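Local coordinates for nickel-dependent hydrogenase large subunit (Allochromatium vinosum, PDB 3MYR), which is the nickel-iron subunit of a membrane-bound heterodimeric [NiFe] hydrogenase that oxidises molecular hydrogen and passes the electrons to an acceptor, at residues B[64-67]-B[68-72]; B[55-58]-B[59-62]; B[505-509]-B[510-514]; B[216-220]-B[221-225]. All blocks are in the same frame, centred on the assembly; numbering follows the deposited sequence.

Contact 1 (B[64-67]-B[68-72]). With NFV (Ni-Fe oxidized active center), chain N.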
ATOM      1  N   CYS B  64       1.419   0.773  -0.450  1.00 19.34           N
ATOM      2  CA  CYS B  64       2.691   1.428  -0.644  1.00 20.49           C
ATOM      3  C   CYS B  64       3.716   0.271  -0.905  1.00 20.81           C
ATOM      4  O   CYS B  64       4.657   0.066  -0.149  1.00 22.53           O
ATOM      5  CB  CYS B  64       3.123   2.307   0.544  1.00 18.21           C
ATOM      6  SG  CYS B  64       3.104   1.300   2.095  1.00 21.68           S
ATOM      7  N   THR B  65       3.527  -0.468  -1.984  1.00 23.08           N
ATOM      8  CA  THR B  65       4.528  -1.452  -2.346  1.00 22.40           C
ATOM      9  C   THR B  65       5.817  -0.625  -2.668  1.00 24.32           C
ATOM     10  O   THR B  65       5.722   0.611  -2.708  1.00 25.29           O
ATOM     11  CB  THR B  65       4.074  -2.281  -3.547  1.00 21.77           C
ATOM     12  OG1 THR B  65       5.037  -3.319  -3.730  1.00 23.72           O
ATOM     13  CG2 THR B  65       3.961  -1.435  -4.791  1.00 19.88           C
ATOM     14  N   LEU B  66       6.969  -1.284  -2.744  1.00 20.07           N
ATOM     15  CA  LEU B  66       8.274  -0.634  -2.957  1.00 21.60           C
ATOM     16  C   LEU B  66       8.849   0.055  -1.705  1.00 21.28           C
ATOM     17  O   LEU B  66      10.043  -0.052  -1.428  1.00 18.91           O
ATOM     18  CB  LEU B  66       8.268   0.267  -4.250  1.00 22.18           C
ATOM     19  CG  LEU B  66       9.447   1.252  -4.432  1.00 25.26           C
ATOM     20  CD1 LEU B  66       9.723   1.461  -5.857  1.00 26.03           C
ATOM     21  CD2 LEU B  66       9.115   2.593  -3.759  1.00 23.80           C
ATOM     22  N   VAL B  67       8.039   0.793  -0.936  1.00 19.56           N
ATOM     23  CA  VAL B  67       8.694   1.741  -0.001  1.00 20.36           C
ATOM     24  C   VAL B  67       9.414   1.054   1.166  1.00 20.38           C
ATOM     25  O   VAL B  67      10.468   1.537   1.575  1.00 20.56           O
ATOM     26  CB  VAL B  67       7.713   2.820   0.610  1.00 23.80           C
ATOM     27  CG1 VAL B  67       6.989   3.562  -0.559  1.00 16.72           C
ATOM     28  CG2 VAL B  67       6.729   2.126   1.564  1.00 17.48           C
ATOM     29  N   HIS B  68       8.907  -0.093   1.645  1.00 17.01           N
ATOM     30  CA  HIS B  68       9.662  -0.807   2.661  1.00 17.82           C
ATOM     31  C   HIS B  68      10.868  -1.549   2.072  1.00 19.23           C
ATOM     32  O   HIS B  68      11.776  -1.825   2.813  1.00 21.48           O
ATOM     33  CB  HIS B  68       8.753  -1.780   3.436  1.00 16.89           C
ATOM     34  CG  HIS B  68       7.701  -1.067   4.253  1.00 18.08           C
ATOM     35  ND1 HIS B  68       7.981  -0.442   5.436  1.00 20.48           N
ATOM     36  CD2 HIS B  68       6.371  -0.889   4.049  1.00 16.73           C
ATOM     37  CE1 HIS B  68       6.884   0.142   5.911  1.00 19.05           C
ATOM     38  NE2 HIS B  68       5.887  -0.125   5.090  1.00 17.92           N
ATOM     39  N   GLY B  69      10.797  -2.015   0.805  1.00 17.00           N
ATOM     40  CA  GLY B  69      11.962  -2.555   0.152  1.00 17.01           C
ATOM     41  C   GLY B  69      13.052  -1.486   0.141  1.00 18.95           C
ATOM     42  O   GLY B  69      14.189  -1.755   0.463  1.00 21.61           O
ATOM     43  N   ILE B  70      12.732  -0.285  -0.301  1.00 18.73           N
ATOM     44  CA  ILE B  70      13.705   0.782  -0.341  1.00 20.81           C
ATOM     45  C   ILE B  70      14.276   1.131   1.058  1.00 21.48           C
ATOM     46  O   ILE B  70      15.491   1.239   1.224  1.00 20.41           O
ATOM     47  CB  ILE B  70      13.096   2.034  -1.078  1.00 22.62           C
ATOM     48  CG1 ILE B  70      13.250   1.741  -2.583  1.00 25.57           C
ATOM     49  CG2 ILE B  70      13.930   3.317  -0.714  1.00 17.52           C
ATOM     50  CD1 ILE B  70      12.533   2.607  -3.351  1.00 37.45           C
ATOM     51  N   ALA B  71      13.408   1.307   2.056  1.00 18.94           N
ATOM     52  CA  ALA B  71      13.879   1.651   3.402  1.00 20.97           C
ATOM     53  C   ALA B  71      14.787   0.526   3.951  1.00 21.67           C
ATOM     54  O   ALA B  71      15.810   0.796   4.595  1.00 22.47           O
ATOM     55  CB  ALA B  71      12.674   1.845   4.334  1.00 20.16           C
ATOM     56  N   SER B  72      14.417  -0.731   3.653  1.00 19.81           N
ATOM     57  CA  SER B  72      15.181  -1.870   4.109  1.00 20.67           C
ATOM     58  C   SER B  72      16.575  -1.933   3.519  1.00 20.54           C
ATOM     59  O   SER B  72      17.553  -2.074   4.255  1.00 20.67           O
ATOM     60  CB  SER B  72      14.451  -3.198   3.836  1.00 19.31           C
ATOM     61  OG  SER B  72      15.172  -4.250   4.426  1.00 19.52           O
TER
HETATM   62 FE   NFV N2005       2.910   2.786   3.848  1.00 16.26          FE
HETATM   63 NI   NFV N2005       0.794   0.742   3.197  1.00 22.31          NI
HETATM   64  C1  NFV N2005       4.403   2.987   4.302  1.00 19.51           C
HETATM   65  O1  NFV N2005       5.574   3.212   4.642  1.00 13.88           O
HETATM   66  C2  NFV N2005       3.066   4.359   2.782  1.00 13.93           C
HETATM   67  N2  NFV N2005       3.189   5.329   2.115  1.00 15.96           N
HETATM   68  C3  NFV N2005       2.231   3.752   5.317  1.00 20.92           C
HETATM   69  N3  NFV N2005       1.813   4.329   6.247  1.00 16.89           N
HETATM   70  O4  NFV N2005       1.043   2.609   3.192  1.00 19.96           O
HETATM   71  O   HOH W   1       6.398  -1.851   0.677  1.00 19.01           O
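At the rim of the nickel-iron active centre, where a cysteine-bearing loop runs into helix 67-80, Val67 and His68 close over one end of that centre while Leu66 and Ile70 pack against each other. Cys64 binds the iron through SG at 2.3 Å; with chi1 at 54° the sulfur is wedged between its own backbone N and carbonyl carbon and directed at the metal pair. Cys558 supplies a second sulfur to the iron. Val67 lays CG2 over one face of the His68 imidazole, 4.3 Å from the ring centroid and 26° off the normal, a CH-pi contact. The same methyl lies 3.5 Å from O1, the oxygen of the CO ligand, and His68 NE2 is 3.4 Å from O1, so the diatomic ligand ends against both residues. His68 ND1 is hydrogen-bonded to NE2 of His492, whose ring also meets it, which probably fixes the rotation of the imidazole. One turn along, the side chains of Leu66 and Ile70 meet at an angle, with CD2 of Leu66 tight against CD1 of Ile70 at 3.4 Å. Leu66 is the N-cap residue, and its carbonyl O takes a nearly straight bond from Ile70 N (2.9 Å, 169°); Val67 O receives Ala71 N in the next one. A water lies 2.7 Å from Cys64 O and accepts from His68 N, linking the loop to the first turn. Helix 86-112 packs against Leu66 and Ile70. This is the CxxC loop followed by a helix start that [NiFe] hydrogenase large subunits use to hold the bimetallic site.

Contact 2 (B[55-58]-B[59-62])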
ATOM      1  N   ALA B  55      12.763  -8.194   1.293  1.00 17.16           N
ATOM      2  CA  ALA B  55      11.674  -9.011   0.716  1.00 16.37           C
ATOM      3  C   ALA B  55      10.586  -9.323   1.732  1.00 18.54           C
ATOM      4  O   ALA B  55       9.409  -9.312   1.384  1.00 18.89           O
ATOM      5  CB  ALA B  55      12.231 -10.336   0.158  1.00 15.11           C
ATOM      6  N   PHE B  56      10.976  -9.550   3.004  1.00 19.45           N
ATOM      7  CA  PHE B  56       9.990  -9.651   4.109  1.00 18.20           C
ATOM      8  C   PHE B  56       9.274  -8.331   4.370  1.00 19.80           C
ATOM      9  O   PHE B  56       8.036  -8.292   4.447  1.00 18.36           O
ATOM     10  CB  PHE B  56      10.670 -10.092   5.433  1.00 16.62           C
ATOM     11  CG  PHE B  56      11.158 -11.512   5.433  1.00 19.54           C
ATOM     12  CD1 PHE B  56      12.328 -11.879   4.716  1.00 16.32           C
ATOM     13  CD2 PHE B  56      10.453 -12.503   6.162  1.00 18.67           C
ATOM     14  CE1 PHE B  56      12.770 -13.192   4.677  1.00 17.44           C
ATOM     15  CE2 PHE B  56      10.898 -13.872   6.164  1.00 19.49           C
ATOM     16  CZ  PHE B  56      12.076 -14.228   5.420  1.00 15.20           C
ATOM     17  N   VAL B  57      10.008  -7.234   4.571  1.00 17.29           N
ATOM     18  CA  VAL B  57       9.304  -6.021   5.001  1.00 18.89           C
ATOM     19  C   VAL B  57       8.582  -5.308   3.838  1.00 20.23           C
ATOM     20  O   VAL B  57       7.631  -4.565   4.047  1.00 20.11           O
ATOM     21  CB  VAL B  57      10.200  -5.031   5.738  1.00 18.81           C
ATOM     22  CG1 VAL B  57      10.714  -5.701   6.996  1.00 21.54           C
ATOM     23  CG2 VAL B  57      11.425  -4.623   4.853  1.00 18.77           C
ATOM     24  N   GLN B  58       8.958  -5.592   2.607  1.00 18.07           N
ATOM     25  CA  GLN B  58       8.110  -5.103   1.558  1.00 18.62           C
ATOM     26  C   GLN B  58       6.660  -5.575   1.730  1.00 17.70           C
ATOM     27  O   GLN B  58       5.707  -4.819   1.431  1.00 18.38           O
ATOM     28  CB  GLN B  58       8.636  -5.484   0.177  1.00 20.01           C
ATOM     29  CG  GLN B  58       7.811  -4.720  -0.904  1.00 18.72           C
ATOM     30  CD  GLN B  58       8.365  -4.834  -2.321  1.00 27.12           C
ATOM     31  OE1 GLN B  58       8.945  -5.869  -2.737  1.00 26.44           O
ATOM     32  NE2 GLN B  58       8.136  -3.795  -3.085  1.00 20.58           N
ATOM     33  N   ARG B  59       6.498  -6.815   2.190  1.00 19.03           N
ATOM     34  CA  ARG B  59       5.181  -7.416   2.432  1.00 18.10           C
ATOM     35  C   ARG B  59       4.507  -6.894   3.705  1.00 18.81           C
ATOM     36  O   ARG B  59       3.406  -7.318   4.032  1.00 19.78           O
ATOM     37  CB  ARG B  59       5.259  -8.964   2.440  1.00 18.62           C
ATOM     38  CG  ARG B  59       5.132  -9.557   1.011  1.00 16.51           C
ATOM     39  CD  ARG B  59       6.314  -9.134   0.059  1.00 13.40           C
ATOM     40  NE  ARG B  59       6.342 -10.004  -1.118  1.00 16.47           N
ATOM     41  CZ  ARG B  59       7.335 -10.041  -1.998  1.00 18.00           C
ATOM     42  NH1 ARG B  59       8.484  -9.412  -1.713  1.00 15.51           N
ATOM     43  NH2 ARG B  59       7.199 -10.732  -3.153  1.00 16.68           N
ATOM     44  N   ILE B  60       5.116  -5.926   4.373  1.00 17.81           N
ATOM     45  CA  ILE B  60       4.323  -5.107   5.291  1.00 18.62           C
ATOM     46  C   ILE B  60       3.099  -4.560   4.567  1.00 19.63           C
ATOM     47  O   ILE B  60       2.006  -4.467   5.140  1.00 19.22           O
ATOM     48  CB  ILE B  60       5.191  -3.958   5.898  1.00 18.43           C
ATOM     49  CG1 ILE B  60       6.106  -4.628   6.952  1.00 16.24           C
ATOM     50  CG2 ILE B  60       4.268  -2.837   6.520  1.00 16.80           C
ATOM     51  CD1 ILE B  60       7.225  -3.594   7.535  1.00 15.90           C
ATOM     52  N   CYS B  61       3.261  -4.168   3.302  1.00 19.35           N
ATOM     53  CA  CYS B  61       2.135  -3.499   2.661  1.00 20.17           C
ATOM     54  C   CYS B  61       2.258  -3.468   1.169  1.00 19.18           C
ATOM     55  O   CYS B  61       3.298  -3.136   0.653  1.00 19.53           O
ATOM     56  CB  CYS B  61       1.922  -2.081   3.205  1.00 22.07           C
ATOM     57  SG  CYS B  61       0.332  -1.399   2.595  1.00 23.91           S
ATOM     58  N   GLY B  62       1.200  -3.872   0.481  1.00 18.33           N
ATOM     59  CA  GLY B  62       1.225  -3.874  -0.957  1.00 18.61           C
ATOM     60  C   GLY B  62       0.552  -2.673  -1.608  1.00 19.75           C
ATOM     61  O   GLY B  62       0.473  -2.592  -2.849  1.00 21.25           O
TER
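Arg59 folds back along helix 53-58 and puts NH1 on the carbonyl O of Ala55, 3.2 Å away and in the carbonyl plane, on a lone pair. The bond is bent (139° at the hydrogen), and the oxygen is tilted from the guanidinium plane. A kink at chi2 (64°) turns the arginine back: CD passes 3.4 Å from Ala55 O before the chain straightens toward the guanidinium. The second terminal nitrogen, NH2, goes across the subunit boundary to Cys147 O of the small subunit, and the side chain also touches an iron-sulfur cluster there; its positive charge could plausibly influence that cluster. Phe56 meets Trp256 of the small subunit at the same interface. Ile60 lies alongside Val57, both side chains pointing the same way, with CD1 of Ile60 3.8 Å from CB of Val57. Ile60 also presses CB to 3.1 Å from Val57 O, the carbonyl that accepts its own backbone N at 2.9 Å from well above the carbonyl plane. One step on, Cys61 N reaches Gln58 O in a straighter bond (3.1 Å, 168°). Arg59 N makes a weak bond to Phe56 O. These three i to i+3 backbone bonds carry the chain out of the helix and bring Cys61 to the nickel, which its SG binds together with Cys555. Arg39 bonds the carbonyls of both Arg59 and Ile60. Around this turn, Val57 and Ile60 face Ser72 and His68 of helix 67-80, while Phe56 and Ile60 touch helix 41-44.

Contact 3 (B[505-509]-B[510-514]). With MG (magnesium ion), chain O; NFV (Ni-Fe oxidized active center), chain N.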
ATOM      1  N   GLN B 505      13.534  -2.736  13.633  1.00 20.08           N
ATOM      2  CA  GLN B 505      12.316  -2.062  14.061  1.00 21.15           C
ATOM      3  C   GLN B 505      11.869  -1.076  12.961  1.00 21.48           C
ATOM      4  O   GLN B 505      12.643  -0.198  12.530  1.00 22.00           O
ATOM      5  CB  GLN B 505      12.628  -1.297  15.408  1.00 21.13           C
ATOM      6  CG  GLN B 505      12.817  -2.290  16.562  1.00 21.28           C
ATOM      7  CD  GLN B 505      11.461  -2.941  16.934  1.00 26.48           C
ATOM      8  OE1 GLN B 505      10.430  -2.255  16.986  1.00 24.90           O
ATOM      9  NE2 GLN B 505      11.488  -4.193  17.332  1.00 25.73           N
ATOM     10  N   ALA B 506      10.618  -1.156  12.574  1.00 20.01           N
ATOM     11  CA  ALA B 506      10.097  -0.199  11.606  1.00 19.87           C
ATOM     12  C   ALA B 506       9.220   0.792  12.342  1.00 20.13           C
ATOM     13  O   ALA B 506       8.397   0.405  13.156  1.00 19.71           O
ATOM     14  CB  ALA B 506       9.262  -0.906  10.478  1.00 18.22           C
ATOM     15  N   VAL B 507       9.370   2.069  12.014  1.00 20.44           N
ATOM     16  CA  VAL B 507       8.397   3.068  12.422  1.00 20.64           C
ATOM     17  C   VAL B 507       7.922   3.704  11.130  1.00 19.96           C
ATOM     18  O   VAL B 507       8.688   4.295  10.379  1.00 21.37           O
ATOM     19  CB  VAL B 507       9.011   4.141  13.328  1.00 18.21           C
ATOM     20  CG1 VAL B 507       7.912   5.066  13.843  1.00 17.90           C
ATOM     21  CG2 VAL B 507       9.830   3.485  14.509  1.00 19.62           C
ATOM     22  N   VAL B 508       6.624   3.639  10.930  1.00 20.79           N
ATOM     23  CA  VAL B 508       6.022   3.767   9.594  1.00 20.47           C
ATOM     24  C   VAL B 508       5.080   5.019   9.617  1.00 20.35           C
ATOM     25  O   VAL B 508       4.583   5.395  10.689  1.00 20.86           O
ATOM     26  CB  VAL B 508       5.276   2.448   9.265  1.00 19.86           C
ATOM     27  CG1 VAL B 508       4.777   2.455   7.840  1.00 18.96           C
ATOM     28  CG2 VAL B 508       6.297   1.270   9.437  1.00 16.38           C
ATOM     29  N   PRO B 509       4.902   5.696   8.480  1.00 19.53           N
ATOM     30  CA  PRO B 509       4.092   6.934   8.539  1.00 20.27           C
ATOM     31  C   PRO B 509       2.708   6.819   9.215  1.00 21.29           C
ATOM     32  O   PRO B 509       2.373   7.623  10.088  1.00 21.79           O
ATOM     33  CB  PRO B 509       4.014   7.402   7.071  1.00 17.89           C
ATOM     34  CG  PRO B 509       4.655   6.307   6.245  1.00 18.50           C
ATOM     35  CD  PRO B 509       5.591   5.566   7.176  1.00 19.45           C
ATOM     36  N   SER B 510       1.964   5.760   8.929  1.00 20.75           N
ATOM     37  CA  SER B 510       0.648   5.648   9.539  1.00 21.68           C
ATOM     38  C   SER B 510       0.798   5.231  11.001  1.00 21.97           C
ATOM     39  O   SER B 510      -0.118   5.475  11.746  1.00 21.14           O
ATOM     40  CB  SER B 510      -0.254   4.670   8.778  1.00 20.44           C
ATOM     41  OG  SER B 510      -0.609   5.279   7.557  1.00 23.23           O
ATOM     42  N   THR B 511       1.956   4.676  11.422  1.00 21.30           N
ATOM     43  CA  THR B 511       2.220   4.536  12.885  1.00 21.79           C
ATOM     44  C   THR B 511       2.177   5.891  13.570  1.00 22.34           C
ATOM     45  O   THR B 511       1.455   6.079  14.537  1.00 20.04           O
ATOM     46  CB  THR B 511       3.558   3.796  13.232  1.00 23.20           C
ATOM     47  OG1 THR B 511       3.714   2.694  12.329  1.00 19.42           O
ATOM     48  CG2 THR B 511       3.500   3.260  14.681  1.00 18.87           C
ATOM     49  N   TRP B 512       2.942   6.856  13.060  1.00 23.08           N
ATOM     50  CA  TRP B 512       2.880   8.234  13.585  1.00 22.11           C
ATOM     51  C   TRP B 512       1.459   8.760  13.583  1.00 23.23           C
ATOM     52  O   TRP B 512       0.966   9.242  14.629  1.00 23.22           O
ATOM     53  CB  TRP B 512       3.719   9.191  12.669  1.00 19.61           C
ATOM     54  CG  TRP B 512       5.196   8.967  12.807  1.00 21.55           C
ATOM     55  CD1 TRP B 512       5.989   8.246  11.980  1.00 19.76           C
ATOM     56  CD2 TRP B 512       6.050   9.502  13.833  1.00 21.74           C
ATOM     57  NE1 TRP B 512       7.308   8.316  12.399  1.00 23.01           N
ATOM     58  CE2 TRP B 512       7.369   9.066  13.549  1.00 20.16           C
ATOM     59  CE3 TRP B 512       5.826  10.317  14.969  1.00 19.70           C
ATOM     60  CZ2 TRP B 512       8.481   9.416  14.355  1.00 19.77           C
ATOM     61  CZ3 TRP B 512       6.921  10.661  15.786  1.00 20.24           C
ATOM     62  CH2 TRP B 512       8.253  10.223  15.466  1.00 21.70           C
ATOM     63  N   ASN B 513       0.819   8.782  12.397  1.00 20.63           N
ATOM     64  CA  ASN B 513      -0.458   9.532  12.306  1.00 21.16           C
ATOM     65  C   ASN B 513      -1.620   8.874  13.044  1.00 21.60           C
ATOM     66  O   ASN B 513      -2.461   9.538  13.661  1.00 21.84           O
ATOM     67  CB  ASN B 513      -0.831   9.711  10.811  1.00 21.40           C
ATOM     68  CG  ASN B 513       0.127  10.654  10.086  1.00 23.21           C
ATOM     69  OD1 ASN B 513       0.746  11.519  10.706  1.00 20.00           O
ATOM     70  ND2 ASN B 513       0.193  10.538   8.777  1.00 20.39           N
ATOM     71  N   ALA B 514      -1.723   7.546  12.923  1.00 22.36           N
ATOM     72  CA  ALA B 514      -2.901   6.807  13.421  1.00 21.95           C
ATOM     73  C   ALA B 514      -2.691   6.265  14.854  1.00 22.92           C
ATOM     74  O   ALA B 514      -3.587   5.606  15.447  1.00 25.46           O
ATOM     75  CB  ALA B 514      -3.145   5.647  12.486  1.00 18.05           C
TER
HETATM   76 MG    MG O2006       7.393  -1.011  14.421  1.00 13.41          MG
HETATM   77 FE   NFV N2005       2.910   2.786   3.848  1.00 16.26          FE
HETATM   78 NI   NFV N2005       0.794   0.742   3.197  1.00 22.31          NI
HETATM   79  C1  NFV N2005       4.403   2.987   4.302  1.00 19.51           C
HETATM   80  O1  NFV N2005       5.574   3.212   4.642  1.00 13.88           O
HETATM   81  C2  NFV N2005       3.066   4.359   2.782  1.00 13.93           C
HETATM   82  N2  NFV N2005       3.189   5.329   2.115  1.00 15.96           N
HETATM   83  C3  NFV N2005       2.231   3.752   5.317  1.00 20.92           C
HETATM   84  N3  NFV N2005       1.813   4.329   6.247  1.00 16.89           N
HETATM   85  O4  NFV N2005       1.043   2.609   3.192  1.00 19.96           O
HETATM   86  O   HOH W   2       8.720  -0.456  15.896  1.00 14.13           O
HETATM   87  O   HOH W   3       9.109   6.902  10.674  1.00 16.62           O
HETATM   88  O   HOH W   4       6.119   0.556  14.965  1.00 15.32           O
HETATM   89  O   HOH W   5       6.392  -2.234  15.874  1.00 12.16           O
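Pro509, the first residue of helix 509-514, presses its ring against the nickel-iron centre, while Val507 and Trp512 meet across the turn. CG of Pro509 lies 3.5 Å from N3 of the active centre, and CD comes equally near its O1. Next in the chain, Ser510 grips N3 twice, with its backbone N at 3.0 Å and with OG, which donates at 2.9 Å. With chi1 at -71° the hydroxyl stands beside its own backbone N, and that brings both donors to one diatomic ligand; OG is also hydrogen-bonded to the backbone N of Cys555. Trp512 crosses Val507 at an angle, CG1 of the valine lying 3.6 Å from NE1 in an oblique approach to the indole. A water in the ring plane, at the NE1 edge, accepts from NE1 and donates to Val507 O, bridging the strand end to the tryptophan. Pro379 of strand 378-381 packs on both side chains. Val508 is the N-cap residue: its carbonyl O takes Trp512 N almost head-on at 3.2 Å, and Pro509 O takes Asn513 N. In return, Thr511 OG1 receives a weak bond from Val508 N, although its firmer partner is Ala559 O. Within strand 500-507, Ala506 O binds magnesium at 2.1 Å with three waters, Glu42 and His561. A strand end running through a Val-Pro-Ser turn into a short helix, with backbone and hydroxyl donors on a diatomic ligand of the iron, belongs to the active site of the [NiFe] hydrogenase large subunit.

Contact 4 (B[216-220]-B[221-225])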
ATOM      1  N   ASN B 216      11.312  -6.212  -7.079  1.00 16.89           N
ATOM      2  CA  ASN B 216      12.554  -6.672  -6.388  1.00 18.00           C
ATOM      3  C   ASN B 216      13.586  -5.570  -6.160  1.00 18.72           C
ATOM      4  O   ASN B 216      13.696  -4.634  -6.968  1.00 17.68           O
ATOM      5  CB  ASN B 216      13.169  -7.861  -7.181  1.00 17.13           C
ATOM      6  CG  ASN B 216      12.170  -9.038  -7.258  1.00 21.70           C
ATOM      7  OD1 ASN B 216      11.628  -9.332  -8.324  1.00 22.88           O
ATOM      8  ND2 ASN B 216      11.813  -9.575  -6.110  1.00 14.63           N
ATOM      9  N   PHE B 217      14.379  -5.743  -5.105  1.00 20.28           N
ATOM     10  CA  PHE B 217      15.418  -4.784  -4.744  1.00 20.14           C
ATOM     11  C   PHE B 217      16.657  -5.566  -4.398  1.00 20.51           C
ATOM     12  O   PHE B 217      16.587  -6.750  -4.262  1.00 17.21           O
ATOM     13  CB  PHE B 217      15.001  -3.928  -3.540  1.00 19.42           C
ATOM     14  CG  PHE B 217      13.836  -3.074  -3.833  1.00 23.97           C
ATOM     15  CD1 PHE B 217      14.016  -1.837  -4.438  1.00 25.28           C
ATOM     16  CD2 PHE B 217      12.536  -3.597  -3.678  1.00 20.47           C
ATOM     17  CE1 PHE B 217      12.895  -1.121  -4.881  1.00 29.37           C
ATOM     18  CE2 PHE B 217      11.413  -2.878  -4.025  1.00 26.03           C
ATOM     19  CZ  PHE B 217      11.574  -1.632  -4.640  1.00 28.03           C
ATOM     20  N   VAL B 218      17.827  -4.937  -4.405  1.00 20.26           N
ATOM     21  CA  VAL B 218      18.963  -5.595  -3.762  1.00 21.87           C
ATOM     22  C   VAL B 218      19.752  -4.609  -2.924  1.00 22.05           C
ATOM     23  O   VAL B 218      19.887  -3.410  -3.282  1.00 20.22           O
ATOM     24  CB  VAL B 218      20.008  -6.221  -4.725  1.00 23.71           C
ATOM     25  CG1 VAL B 218      19.566  -7.476  -5.169  1.00 29.60           C
ATOM     26  CG2 VAL B 218      20.283  -5.299  -5.900  1.00 18.40           C
ATOM     27  N   VAL B 219      20.391  -5.148  -1.886  1.00 21.74           N
ATOM     28  CA  VAL B 219      21.253  -4.322  -1.081  1.00 20.66           C
ATOM     29  C   VAL B 219      22.502  -3.985  -1.911  1.00 21.91           C
ATOM     30  O   VAL B 219      23.203  -4.902  -2.346  1.00 19.92           O
ATOM     31  CB  VAL B 219      21.753  -5.116   0.150  1.00 21.00           C
ATOM     32  CG1 VAL B 219      22.940  -4.282   0.822  1.00 18.31           C
ATOM     33  CG2 VAL B 219      20.584  -5.329   1.085  1.00 17.32           C
ATOM     34  N   GLY B 220      22.828  -2.705  -2.048  1.00 21.41           N
ATOM     35  CA  GLY B 220      23.998  -2.358  -2.828  1.00 22.23           C
ATOM     36  C   GLY B 220      23.709  -1.865  -4.237  1.00 22.02           C
ATOM     37  O   GLY B 220      24.628  -1.479  -4.953  1.00 22.71           O
ATOM     38  N   GLY B 221      22.450  -1.876  -4.682  1.00 18.02           N
ATOM     39  CA  GLY B 221      22.152  -1.324  -6.034  1.00 17.71           C
ATOM     40  C   GLY B 221      20.762  -1.679  -6.492  1.00 19.53           C
ATOM     41  O   GLY B 221      19.856  -1.691  -5.649  1.00 18.91           O
ATOM     42  N   VAL B 222      20.572  -1.951  -7.798  1.00 18.97           N
ATOM     43  CA  VAL B 222      19.308  -2.483  -8.320  1.00 19.16           C
ATOM     44  C   VAL B 222      19.620  -3.782  -9.035  1.00 20.76           C
ATOM     45  O   VAL B 222      20.764  -3.986  -9.491  1.00 18.44           O
ATOM     46  CB  VAL B 222      18.583  -1.479  -9.253  1.00 19.16           C
ATOM     47  CG1 VAL B 222      18.202  -0.196  -8.443  1.00 17.43           C
ATOM     48  CG2 VAL B 222      19.532  -1.090 -10.513  1.00 21.32           C
ATOM     49  N   PRO B 223      18.645  -4.724  -9.041  1.00 18.52           N
ATOM     50  CA  PRO B 223      18.983  -6.028  -9.654  1.00 18.92           C
ATOM     51  C   PRO B 223      18.990  -5.937 -11.186  1.00 20.30           C
ATOM     52  O   PRO B 223      19.558  -6.796 -11.832  1.00 25.04           O
ATOM     53  CB  PRO B 223      17.841  -6.985  -9.177  1.00 16.56           C
ATOM     54  CG  PRO B 223      16.818  -6.139  -8.501  1.00 18.50           C
ATOM     55  CD  PRO B 223      17.305  -4.697  -8.403  1.00 18.08           C
ATOM     56  N   SER B 224      18.349  -4.935 -11.776  1.00 19.17           N
ATOM     57  CA  SER B 224      18.228  -4.879 -13.250  1.00 19.45           C
ATOM     58  C   SER B 224      19.493  -4.305 -13.909  1.00 20.93           C
ATOM     59  O   SER B 224      19.757  -3.131 -13.783  1.00 19.20           O
ATOM     60  CB  SER B 224      17.113  -3.903 -13.559  1.00 19.89           C
ATOM     61  OG  SER B 224      17.360  -2.646 -12.922  1.00 21.03           O
ATOM     62  N   PRO B 225      20.249  -5.114 -14.656  1.00 20.87           N
ATOM     63  CA  PRO B 225      21.470  -4.534 -15.231  1.00 20.13           C
ATOM     64  C   PRO B 225      21.167  -3.774 -16.518  1.00 20.69           C
ATOM     65  O   PRO B 225      20.040  -3.865 -17.062  1.00 19.13           O
ATOM     66  CB  PRO B 225      22.358  -5.785 -15.531  1.00 21.46           C
ATOM     67  CG  PRO B 225      21.337  -6.919 -15.688  1.00 20.99           C
ATOM     68  CD  PRO B 225      20.095  -6.552 -14.924  1.00 19.74           C
TER
HETATM   69  O   HOH W   6      17.258  -1.861  -5.208  1.00 24.54           O
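Residues Val218 to Gly221 form a type II beta turn, closed by a bond from Gly221 N to Val218 O at 3.3 Å that reaches the oxygen from well above the carbonyl plane. Gly220 in the third position of the turn has a positive phi (101°), and Gly221 is extended at 168°; at either one a CB would crowd the carbonyl O of the residue before. Across the turn the side chain of Val218 does most of the touching. With CG1 anti to the carbonyl carbon (chi1 -81°), CG2 is left between the backbone N and the carbonyl carbon and drops onto the Val222-Pro223 peptide, 3.5 Å from Val222 C. The same methyl meets CD of Pro223, 3.9 Å away. Pro223 turns its CG toward Asn216 O at 3.8 Å, so the ring packs on the backbone leading into the turn. A water accepts from Val218 N and donates to Gly221 O at 2.6 Å, and Arg92 also bonds that oxygen. Tyr262 and His245 of the small subunit pack on Val218 and Pro223; the turn's polar backbone is met by water, Arg92, Glu77 and backbone partners, while Val218 and Pro223 meet by apolar contact.

How the contacts relate
All four contacts are buried, but they differ in depth: contacts 1 and 3 centre 12 and 11 Å from the middle of the chain, contact 4 about 23 Å out, beside the small subunit. Contacts 1 and 3 share the nickel-iron centre, where His68 CE1 packs 3.7 Å from Val508 CG1; contact 1 supplies a metal-binding sulfur and packs on the CO, while contact 3 hydrogen-bonds a diatomic ligand and binds magnesium. Contact 2 precedes contact 1, delivers the nickel cysteine and adds a charged arginine at the subunit boundary. Contact 4 touches no metal; its Phe217 packs on Leu66 and Ile70 of contact 1. Contacts 3 and 4 do not meet, their nearest atoms about 15 Å apart.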